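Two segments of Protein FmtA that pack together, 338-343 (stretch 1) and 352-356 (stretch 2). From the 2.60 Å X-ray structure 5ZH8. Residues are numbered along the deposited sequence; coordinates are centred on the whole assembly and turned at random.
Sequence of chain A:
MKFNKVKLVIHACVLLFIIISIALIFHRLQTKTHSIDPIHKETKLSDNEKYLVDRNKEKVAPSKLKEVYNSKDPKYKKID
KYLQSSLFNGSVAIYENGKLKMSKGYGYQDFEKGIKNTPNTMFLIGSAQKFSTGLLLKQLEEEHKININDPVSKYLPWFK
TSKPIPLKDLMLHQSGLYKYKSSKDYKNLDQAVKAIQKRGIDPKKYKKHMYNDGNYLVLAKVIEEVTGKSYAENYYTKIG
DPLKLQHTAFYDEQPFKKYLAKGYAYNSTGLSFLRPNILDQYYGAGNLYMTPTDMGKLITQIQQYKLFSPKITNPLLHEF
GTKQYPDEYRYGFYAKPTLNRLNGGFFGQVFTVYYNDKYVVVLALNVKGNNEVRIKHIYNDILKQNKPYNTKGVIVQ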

# COMPACT_ATOMS: atom_id res chain seq x y z
N THR A 338 19.36 16.17 4.46
CA THR A 338 18.58 17.34 4.88
C THR A 338 17.74 17.09 6.12
O THR A 338 17.10 18.02 6.62
CB THR A 338 17.63 17.80 3.77
OG1 THR A 338 16.67 16.77 3.52
CG2 THR A 338 18.38 18.10 2.50
N LEU A 339 17.75 15.85 6.62
CA LEU A 339 16.81 15.42 7.66
C LEU A 339 17.13 14.04 8.21
O LEU A 339 17.87 13.28 7.59
CB LEU A 339 15.39 15.41 7.09
CG LEU A 339 15.16 14.55 5.83
CD1 LEU A 339 14.87 13.09 6.18
CD2 LEU A 339 14.02 15.13 4.99
N ASN A 340 16.59 13.75 9.38
CA ASN A 340 16.56 12.39 9.92
C ASN A 340 15.14 11.85 9.77
O ASN A 340 14.17 12.59 9.95
CB ASN A 340 16.98 12.35 11.40
CG ASN A 340 18.48 12.48 11.59
OD1 ASN A 340 19.21 12.87 10.68
ND2 ASN A 340 18.95 12.16 12.79
N ARG A 341 15.02 10.57 9.47
CA ARG A 341 13.75 9.98 9.13
C ARG A 341 13.49 8.67 9.88
O ARG A 341 14.38 7.83 10.00
CB ARG A 341 13.70 9.73 7.62
CG ARG A 341 12.55 8.87 7.14
CD ARG A 341 12.59 8.74 5.63
NE ARG A 341 11.40 8.08 5.09
CZ ARG A 341 11.24 6.75 5.01
NH1 ARG A 341 12.19 5.93 5.44
NH2 ARG A 341 10.13 6.26 4.50
N LEU A 342 12.26 8.53 10.39
CA LEU A 342 11.73 7.24 10.83
C LEU A 342 10.45 6.95 10.06
O LEU A 342 9.73 7.87 9.66
CB LEU A 342 11.42 7.22 12.33
CG LEU A 342 12.61 7.20 13.28
CD1 LEU A 342 13.16 8.59 13.50
CD2 LEU A 342 12.23 6.60 14.63
N ASN A 343 10.18 5.67 9.85
CA ASN A 343 8.98 5.25 9.15
C ASN A 343 8.65 3.78 9.43
O ASN A 343 9.54 2.93 9.45
CB ASN A 343 9.12 5.48 7.65
CG ASN A 343 7.89 5.06 6.88
OD1 ASN A 343 6.94 5.82 6.73
ND2 ASN A 343 7.92 3.84 6.37
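Stretch 2 (352-356) TVYYN

Stretch 2 lies beside stretch 1 as a neighbouring strand of an antiparallel sheet. Residues 340-343 and 352-355 are both extended, with phi between -105° and -161° and psi between 124° and 163°; their axes approach to 4.5 Å, and their N-to-C directions differ by 174°. The register follows from the nearest CA pairs: N340 with Y355, R341 with Y354, L342 with V353 and N343 with T352. Together the two stretches bury 534 Å², both sides summed.

Along stretch 1, T338 makes no contact, and the packing begins at L339, which precedes the strand. Its CD2 lies 3.7 Å from CD2 of Y354, an apolar contact oblique to the tyrosine ring, while its CA approaches Y355 O at 3.5 Å.

N340 is tied to Y355 through both backbone and side chain. N340 N donates to Y355 O at 2.8 Å with an almost linear angle of 178°, and Y355 N returns a bond to N340 O at 2.9 Å and 154°, which makes this a hydrogen-bonded pair. The Y355 side chain, with chi1 at 75° (p), brings its ring back over stretch 1. N340 CB sits 3.5 Å from the ring centroid, only 19° off the normal, so this is a CH-pi contact over the face; N340 ND2 donates to Y355 OH at 3.1 Å and 171°.

R341 faces Y354 in a non-hydrogen-bonded pair, CA to CA 4.8 Å. Here the backbone contact is R341 CA to V353 O, 3.2 Å with 148° at the hydrogen, and Y354 CA makes the corresponding approach to N340 O at 3.4 Å. The arginine is extended, chi1 to chi3 all t, and its CD passes 3.9 Å from Y354 CE1.

L342 restores the hydrogen-bonded pattern with V353: L342 N to V353 O is 2.9 Å, and V353 N to L342 O is 2.8 Å. Their side chains lie on the same face as those of N340 and Y355, with the CB atoms of L342 and V353 3.9 Å apart. L342 CD1 reaches the edge of the Y355 ring, 3.8 Å from CE2, so that the ring meets N340 with a face and L342 with its edge.

N343 and T352 form the next non-hydrogen-bonded pair, on the face shared by R341 and Y354. No backbone hydrogen bond joins them, but their side chains do: T352 OG1 donates to N343 OD1 at 2.7 Å.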

# COMPACT_ATOMS: atom_id res chain seq x y z
N THR A 352 5.33 8.02 10.45
CA THR A 352 6.48 8.63 9.79
C THR A 352 6.95 9.85 10.57
O THR A 352 6.15 10.58 11.15
CB THR A 352 6.14 9.01 8.33
OG1 THR A 352 5.54 7.89 7.66
CG2 THR A 352 7.39 9.43 7.58
N VAL A 353 8.27 10.04 10.60
CA VAL A 353 8.90 11.11 11.37
C VAL A 353 9.98 11.73 10.50
O VAL A 353 10.86 11.02 10.03
CB VAL A 353 9.58 10.60 12.66
CG1 VAL A 353 10.06 11.77 13.51
CG2 VAL A 353 8.64 9.72 13.48
N TYR A 354 9.89 13.03 10.29
CA TYR A 354 10.97 13.80 9.68
C TYR A 354 11.42 14.78 10.73
O TYR A 354 10.58 15.41 11.38
CB TYR A 354 10.45 14.60 8.49
CG TYR A 354 10.46 13.90 7.14
CD1 TYR A 354 10.39 12.52 7.03
CD2 TYR A 354 10.50 14.66 5.98
CE1 TYR A 354 10.38 11.92 5.78
CE2 TYR A 354 10.48 14.08 4.74
CZ TYR A 354 10.43 12.71 4.64
OH TYR A 354 10.42 12.17 3.38
N TYR A 355 12.73 14.90 10.94
CA TYR A 355 13.22 15.88 11.89
C TYR A 355 14.62 16.39 11.64
O TYR A 355 15.39 15.80 10.88
CB TYR A 355 13.10 15.36 13.33
CG TYR A 355 14.12 14.33 13.76
CD1 TYR A 355 15.34 14.71 14.28
CD2 TYR A 355 13.83 12.97 13.68
CE1 TYR A 355 16.26 13.77 14.70
CE2 TYR A 355 14.75 12.02 14.10
CZ TYR A 355 15.96 12.43 14.60
OH TYR A 355 16.88 11.50 15.01
N ASN A 356 14.91 17.52 12.28
CA ASN A 356 16.24 18.10 12.33
C ASN A 356 16.43 18.77 13.70
O ASN A 356 15.74 18.39 14.66
CB ASN A 356 16.48 19.05 11.13
CG ASN A 356 15.55 20.24 11.12
OD1 ASN A 356 15.00 20.64 12.13
ND2 ASN A 356 15.39 20.84 9.95